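Local coordinates for manganese-binding protein (Chlamydia trachomatis, PDB 6NSI) that binds ferrous iron, manganese and nickel, with a preference for iron, and delivers them to the membrane permease of an ABC transporter for import, at residues K76-L80 with G81-L85; A119-I122 with Q123-Q127; F55-G58 with L59-H63. All blocks are in the same frame, centred on the assembly; numbering follows the deposited sequence.

In the fold
Contacts 1 and 3 sit at the C-terminal ends of neighbouring strands of the four-stranded parallel sheet, 77-79 and 54-56, with centres about 8 Å apart and Gly81 N lying 2.9 Å from Asn57 O. All three are partly buried: contact 3 has no exposed touching residue and lies nearest the chain's centre, contact 1 has one, and contact 2, at the end of helix 107-124, is the most superficial with three. Even so, its Ala120 and Leu121 pack on Phe55, and Ala120 also meets Val78 and Arg83. Contact 1 caps a short helix with an aspartate, contact 3 ties a turn near the iron with a carboxylate and an amide, and contact 2 relies on helical backbone bonds and apolar side chains.

Contact 1: K76-L80 with G81-L85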
loop_
_atom_site.group_PDB
_atom_site.type_symbol
_atom_site.label_atom_id
_atom_site.label_comp_id
_atom_site.label_asym_id
_atom_site.label_seq_id
_atom_site.Cartn_x
_atom_site.Cartn_y
_atom_site.Cartn_z
ATOM N N LYS A 76 22.658 6.931 -2.141
ATOM C CA LYS A 76 21.529 7.384 -2.950
ATOM C C LYS A 76 20.173 7.011 -2.356
ATOM O O LYS A 76 19.155 7.549 -2.803
ATOM C CB LYS A 76 21.596 6.794 -4.359
ATOM C CG LYS A 76 22.811 7.176 -5.153
ATOM C CD LYS A 76 22.796 6.522 -6.519
ATOM C CE LYS A 76 24.034 6.936 -7.298
ATOM N NZ LYS A 76 24.165 6.223 -8.599
ATOM N N VAL A 77 20.117 6.090 -1.394
ATOM C CA VAL A 77 18.829 5.550 -0.953
ATOM C C VAL A 77 18.127 6.547 -0.038
ATOM O O VAL A 77 18.713 7.041 0.935
ATOM C CB VAL A 77 19.006 4.191 -0.256
ATOM C CG1 VAL A 77 17.720 3.795 0.423
ATOM C CG2 VAL A 77 19.420 3.118 -1.264
ATOM N N VAL A 78 16.875 6.854 -0.370
ATOM C CA VAL A 78 15.942 7.553 0.506
ATOM C C VAL A 78 14.961 6.503 1.024
ATOM O O VAL A 78 14.156 5.969 0.253
ATOM C CB VAL A 78 15.205 8.680 -0.231
ATOM C CG1 VAL A 78 14.115 9.258 0.660
ATOM C CG2 VAL A 78 16.181 9.765 -0.698
ATOM N N ASP A 79 15.049 6.179 2.318
ATOM C CA ASP A 79 14.206 5.164 2.958
ATOM C C ASP A 79 12.986 5.869 3.546
ATOM O O ASP A 79 12.998 6.350 4.682
ATOM C CB ASP A 79 14.991 4.403 4.022
ATOM C CG ASP A 79 14.214 3.219 4.605
ATOM O OD1 ASP A 79 12.978 3.311 4.743
ATOM O OD2 ASP A 79 14.855 2.205 4.950
ATOM N N LEU A 80 11.908 5.909 2.764
ATOM C CA LEU A 80 10.752 6.720 3.140
ATOM C C LEU A 80 10.137 6.254 4.458
ATOM O O LEU A 80 9.771 7.079 5.302
ATOM C CB LEU A 80 9.721 6.703 2.008
ATOM C CG LEU A 80 10.189 7.397 0.721
ATOM C CD1 LEU A 80 9.310 7.034 -0.476
ATOM C CD2 LEU A 80 10.235 8.922 0.920
ATOM N N GLY A 81 10.022 4.936 4.658
ATOM C CA GLY A 81 9.441 4.429 5.895
ATOM C C GLY A 81 10.298 4.708 7.116
ATOM O O GLY A 81 9.779 4.976 8.206
ATOM N N GLN A 82 11.622 4.646 6.959
ATOM C CA GLN A 82 12.499 4.947 8.082
ATOM C C GLN A 82 12.464 6.432 8.420
ATOM O O GLN A 82 12.432 6.806 9.600
ATOM C CB GLN A 82 13.927 4.506 7.772
ATOM C CG GLN A 82 14.853 4.612 8.969
ATOM C CD GLN A 82 14.357 3.799 10.151
ATOM O OE1 GLN A 82 13.996 2.628 10.003
ATOM N NE2 GLN A 82 14.326 4.421 11.332
ATOM N N ARG A 83 12.462 7.293 7.402
ATOM C CA ARG A 83 12.362 8.727 7.653
ATOM C C ARG A 83 11.041 9.074 8.330
ATOM O O ARG A 83 11.003 9.898 9.251
ATOM C CB ARG A 83 12.530 9.494 6.345
ATOM C CG ARG A 83 13.892 9.276 5.701
ATOM C CD ARG A 83 14.197 10.328 4.656
ATOM N NE ARG A 83 15.507 10.100 4.035
ATOM C CZ ARG A 83 16.199 11.027 3.369
ATOM N NH1 ARG A 83 15.716 12.254 3.227
ATOM N NH2 ARG A 83 17.378 10.726 2.839
ATOM N N LEU A 84 9.947 8.434 7.907
ATOM C CA LEU A 84 8.670 8.648 8.576
ATOM C C LEU A 84 8.708 8.132 10.011
ATOM O O LEU A 84 8.147 8.755 10.921
ATOM C CB LEU A 84 7.555 7.974 7.779
ATOM C CG LEU A 84 7.179 8.680 6.484
ATOM C CD1 LEU A 84 6.071 7.905 5.788
ATOM C CD2 LEU A 84 6.744 10.103 6.786
ATOM N N LEU A 85 9.380 7.002 10.237
ATOM C CA LEU A 85 9.509 6.487 11.594
ATOM C C LEU A 85 10.401 7.385 12.445
ATOM O O LEU A 85 10.171 7.514 13.653
ATOM C CB LEU A 85 10.046 5.053 11.571
ATOM C CG LEU A 85 9.009 3.934 11.404
ATOM C CD1 LEU A 85 9.647 2.561 11.593
ATOM C CD2 LEU A 85 7.827 4.116 12.360
HETATM O O HOH W 1 17.057 7.504 4.545
#
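Asp79 and Gln82 meet where strand 77-79 turns into the short helix 80-85. Asp79 OD1 accepts from Gln82 N at 2.9 Å, with the donor standing well above the carboxylate plane, 54° out of it. CG of Asp79 is anti to its own backbone N (chi1 -173°), which brings the carboxylate over the first turn, and Gln82 CB lies 3.4 Å from Asp79 CG. Aspartate suits the place because its short side chain can supply an acceptor to an amide of the helix's first turn; its negative charge probably also interacts favourably with the helix dipole.

This is an N-cap, set at the strand-to-helix passage beside the four-stranded parallel sheet of an alpha/beta domain, and the main chain takes over at once. Asp79 O receives Arg83 N at 2.9 Å in a nearly straight bond (170° at the hydrogen), and Leu80 O receives Leu84 N at 2.9 Å. Gly81 N is satisfied from the neighbouring strand's end, by the backbone of Asn57. The amide end of Gln82 turns away to Asn86, where NE2 is hydrogen-bonded to OD1.

Arg83 runs back alongside the strand, extended from CG to NE. One face of its guanidinium rests on Val78 CG1, 3.7 Å from Arg83 NE, the valine standing crosswise to the arginine, so the branched side chain offers a methyl to the flat group. At the guanidinium edge, in plane, a water accepts from Arg83 NE at 3.1 Å and also from Asp79 N, bridging the arginine to the strand backbone. Leu80 and Leu84 turn instead to helix 107-124, Leu80 on Met117 and Leu84 on Ala112 and Ala113, apolar residues for a buried interface.

Contact 2: A119-I122 with Q123-Q127; sequences AALI and QQFPQ
Leu121 and Phe125, one helical turn apart, form the packed, buried side of this contact. Leu121 CD2 lies 4.1 Å from Phe125 CE2, the leucine branch running at a slant to the aromatic side chain, while Phe125 CD2 comes closer, within 3.3 Å of Leu121 O. With CG anti to the backbone N (chi1 176°), Gln124 lays CG over one face of the Phe125 ring, 3.5 Å above its plane and offset toward the rim; the bend at chi2 then carries the amide away. Leu121 O also takes Phe125 N at 2.9 Å, in the carbonyl plane, and Gln124 N, bonded to Ala120 O, adds a weak second bond to it. Here helix 107-124 ends: Phe125 is the first residue to leave helical angles, and Pro126, which has no N-H to give, follows at the start of a 3-10 segment. Ile122 and Phe125 both reach Phe132 of helix 129-154, while Leu121 packs on Val15 and Ile18 of helix 9-19, places that suit bulky apolar groups.

The solvent side is looser and polar. Gln123 is exposed, and its amide extends outward, although Gln123 N is held by Ala119 O at 2.8 Å.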
loop_
_atom_site.group_PDB
_atom_site.type_symbol
_atom_site.label_atom_id
_atom_site.label_comp_id
_atom_site.label_asym_id
_atom_site.label_seq_id
_atom_site.Cartn_x
_atom_site.Cartn_y
_atom_site.Cartn_z
ATOM N N ALA A 119 11.023 16.840 0.174
ATOM C CA ALA A 119 12.182 17.360 0.890
ATOM C C ALA A 119 13.461 16.747 0.343
ATOM O O ALA A 119 14.405 17.462 -0.018
ATOM C CB ALA A 119 12.043 17.089 2.387
ATOM N N ALA A 120 13.492 15.414 0.250
ATOM C CA ALA A 120 14.653 14.718 -0.287
ATOM C C ALA A 120 15.005 15.216 -1.683
ATOM O O ALA A 120 16.185 15.415 -2.000
ATOM C CB ALA A 120 14.383 13.211 -0.312
ATOM N N LEU A 121 13.996 15.398 -2.543
ATOM C CA LEU A 121 14.268 15.855 -3.900
ATOM C C LEU A 121 14.845 17.260 -3.887
ATOM O O LEU A 121 15.818 17.554 -4.594
ATOM C CB LEU A 121 12.987 15.826 -4.729
ATOM C CG LEU A 121 12.616 14.480 -5.333
ATOM C CD1 LEU A 121 11.182 14.546 -5.836
ATOM C CD2 LEU A 121 13.575 14.083 -6.441
ATOM N N ILE A 122 14.256 18.135 -3.072
ATOM C CA ILE A 122 14.709 19.516 -2.986
ATOM C C ILE A 122 16.130 19.578 -2.440
ATOM O O ILE A 122 16.939 20.410 -2.867
ATOM C CB ILE A 122 13.722 20.328 -2.127
ATOM C CG1 ILE A 122 12.430 20.584 -2.916
ATOM C CG2 ILE A 122 14.373 21.619 -1.645
ATOM C CD1 ILE A 122 11.320 21.220 -2.109
ATOM N N GLN A 123 16.458 18.688 -1.500
ATOM C CA GLN A 123 17.811 18.658 -0.952
ATOM C C GLN A 123 18.837 18.229 -2.003
ATOM O O GLN A 123 19.989 18.681 -1.963
ATOM C CB GLN A 123 17.847 17.739 0.274
ATOM C CG GLN A 123 19.240 17.435 0.834
ATOM C CD GLN A 123 19.669 18.408 1.931
ATOM O OE1 GLN A 123 18.832 19.032 2.592
ATOM N NE2 GLN A 123 20.982 18.544 2.123
ATOM N N GLN A 124 18.441 17.381 -2.956
ATOM C CA GLN A 124 19.367 16.959 -4.003
ATOM C C GLN A 124 19.463 17.980 -5.131
ATOM O O GLN A 124 20.520 18.103 -5.761
ATOM C CB GLN A 124 18.941 15.604 -4.566
ATOM C CG GLN A 124 19.793 15.107 -5.737
ATOM C CD GLN A 124 21.125 14.537 -5.291
ATOM O OE1 GLN A 124 21.298 14.170 -4.126
ATOM N NE2 GLN A 124 22.086 14.476 -6.214
ATOM N N PHE A 125 18.383 18.717 -5.396
ATOM C CA PHE A 125 18.310 19.661 -6.514
ATOM C C PHE A 125 17.831 21.020 -6.017
ATOM O O PHE A 125 16.669 21.396 -6.231
ATOM C CB PHE A 125 17.379 19.148 -7.614
ATOM C CG PHE A 125 17.669 17.738 -8.056
ATOM C CD1 PHE A 125 18.726 17.470 -8.918
ATOM C CD2 PHE A 125 16.880 16.688 -7.621
ATOM C CE1 PHE A 125 18.986 16.190 -9.336
ATOM C CE2 PHE A 125 17.130 15.398 -8.036
ATOM C CZ PHE A 125 18.188 15.141 -8.896
ATOM N N PRO A 126 18.699 21.787 -5.354
ATOM C CA PRO A 126 18.298 23.151 -4.949
ATOM C C PRO A 126 17.921 24.033 -6.126
ATOM O O PRO A 126 17.048 24.902 -5.993
ATOM C CB PRO A 126 19.536 23.677 -4.215
ATOM C CG PRO A 126 20.687 22.860 -4.782
ATOM C CD PRO A 126 20.108 21.496 -5.037
ATOM N N GLN A 127 18.536 23.816 -7.290
ATOM C CA GLN A 127 18.178 24.560 -8.492
ATOM C C GLN A 127 16.720 24.354 -8.903
ATOM O O GLN A 127 16.176 25.166 -9.661
ATOM C CB GLN A 127 19.117 24.167 -9.635
ATOM C CG GLN A 127 18.957 22.732 -10.127
ATOM C CD GLN A 127 19.912 21.762 -9.453
ATOM O OE1 GLN A 127 20.171 21.855 -8.249
ATOM N NE2 GLN A 127 20.437 20.818 -10.230
#

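Contact 3: F55-G58 with L59-H63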
loop_
_atom_site.group_PDB
_atom_site.type_symbol
_atom_site.label_atom_id
_atom_site.label_comp_id
_atom_site.label_asym_id
_atom_site.label_seq_id
_atom_site.Cartn_x
_atom_site.Cartn_y
_atom_site.Cartn_z
ATOM N N PHE A 55 14.534 5.906 -4.344
ATOM C CA PHE A 55 13.463 6.012 -3.360
ATOM C C PHE A 55 12.917 4.620 -3.025
ATOM O O PHE A 55 12.404 3.917 -3.904
ATOM C CB PHE A 55 12.362 6.934 -3.886
ATOM C CG PHE A 55 12.707 8.400 -3.800
ATOM C CD1 PHE A 55 13.082 9.105 -4.935
ATOM C CD2 PHE A 55 12.647 9.072 -2.585
ATOM C CE1 PHE A 55 13.397 10.460 -4.859
ATOM C CE2 PHE A 55 12.959 10.431 -2.504
ATOM C CZ PHE A 55 13.335 11.119 -3.640
ATOM N N CYS A 56 13.052 4.225 -1.755
ATOM C CA CYS A 56 12.626 2.932 -1.234
ATOM C C CYS A 56 11.502 3.099 -0.227
ATOM O O CYS A 56 11.394 4.129 0.451
ATOM C CB CYS A 56 13.771 2.206 -0.534
ATOM S SG CYS A 56 15.199 2.003 -1.576
ATOM N N ASN A 57 10.693 2.049 -0.104
ATOM C CA ASN A 57 9.647 2.027 0.914
ATOM C C ASN A 57 10.230 1.800 2.298
ATOM O O ASN A 57 9.745 2.374 3.278
ATOM C CB ASN A 57 8.625 0.928 0.611
ATOM C CG ASN A 57 7.422 0.992 1.524
ATOM O OD1 ASN A 57 6.479 1.710 1.234
ATOM N ND2 ASN A 57 7.438 0.232 2.627
ATOM N N GLY A 58 11.274 0.972 2.388
ATOM C CA GLY A 58 11.757 0.507 3.672
ATOM C C GLY A 58 10.742 -0.458 4.262
ATOM O O GLY A 58 9.924 -1.051 3.554
ATOM N N LEU A 59 10.807 -0.602 5.590
ATOM C CA LEU A 59 9.885 -1.452 6.351
ATOM C C LEU A 59 9.887 -2.885 5.829
ATOM O O LEU A 59 8.885 -3.600 5.942
ATOM C CB LEU A 59 8.458 -0.880 6.355
ATOM C CG LEU A 59 8.307 0.640 6.555
ATOM C CD1 LEU A 59 6.844 1.090 6.449
ATOM C CD2 LEU A 59 8.909 1.095 7.875
ATOM N N GLY A 60 11.005 -3.299 5.233
ATOM C CA GLY A 60 11.171 -4.650 4.731
ATOM C C GLY A 60 10.624 -4.933 3.346
ATOM O O GLY A 60 10.628 -6.097 2.930
ATOM N N LEU A 61 10.147 -3.923 2.611
ATOM C CA LEU A 61 9.545 -4.207 1.310
ATOM C C LEU A 61 10.593 -4.609 0.280
ATOM O O LEU A 61 10.321 -5.431 -0.610
ATOM C CB LEU A 61 8.764 -2.993 0.809
ATOM C CG LEU A 61 7.942 -3.303 -0.444
ATOM C CD1 LEU A 61 6.888 -4.387 -0.144
ATOM C CD2 LEU A 61 7.303 -2.014 -0.959
ATOM N N GLU A 62 11.778 -4.016 0.359
ATOM C CA GLU A 62 12.892 -4.340 -0.535
ATOM C C GLU A 62 13.822 -5.358 0.121
ATOM O O GLU A 62 15.023 -5.142 0.229
ATOM C CB GLU A 62 13.640 -3.059 -0.912
ATOM C CG GLU A 62 12.797 -2.028 -1.691
ATOM C CD GLU A 62 12.110 -0.981 -0.794
ATOM O OE1 GLU A 62 12.462 -0.862 0.408
ATOM O OE2 GLU A 62 11.205 -0.269 -1.290
ATOM N N HIS A 63 13.280 -6.486 0.584
ATOM C CA HIS A 63 14.014 -7.377 1.480
ATOM C C HIS A 63 14.705 -8.540 0.774
ATOM O O HIS A 63 15.358 -9.350 1.441
ATOM C CB HIS A 63 13.079 -7.917 2.573
ATOM C CG HIS A 63 12.354 -9.170 2.189
ATOM N ND1 HIS A 63 12.912 -10.426 2.319
ATOM C CD2 HIS A 63 11.109 -9.362 1.691
ATOM C CE1 HIS A 63 12.047 -11.336 1.905
ATOM N NE2 HIS A 63 10.944 -10.715 1.521
#
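The Glu62 carboxylate offers the syn sides of both oxygens to the backbone N-H groups of Asn57 and Gly58. Glu62 OE1 uses its syn lone pair for Gly58 N at 2.9 Å, while Glu62 OE2 is met by Asn57 N at 2.7 Å, 20° out of the carboxylate plane. A chain bent at the second torsion (chi2 93°) curls the group back to the strand end, where Cys56 CB touches Glu62 OE1 at 3.5 Å. Glutamate fits because it is long enough to reach back and has two oxygens for two successive N-H groups.

The Asn57 amide has Gly58 O close to its plane, bonded to Asn57 ND2 at 2.9 Å; ND2 also bonds to Pro101 O. Leu61 N reaches the same Gly58 O at 3.0 Å, from the opposite face of the carbonyl plane, so two donors grip this oxygen. Leu61 lies across Asn57, its CD2 against Asn57 CB at 3.6 Å. Gly58 and Gly60 have positive phi, and at Gly58 a beta carbon would clash with Leu59 N, so glycine suits both places; Leu59 takes the left-handed conformation despite its side chain.

Residues Gly58 to Leu61 thus form a type I' beta turn after strand 54-56, beside the iron site: the Leu61 side chain lies about 5 Å from the bound iron(III) and touches His36, one of its ligands with His102, His168 and Asp260.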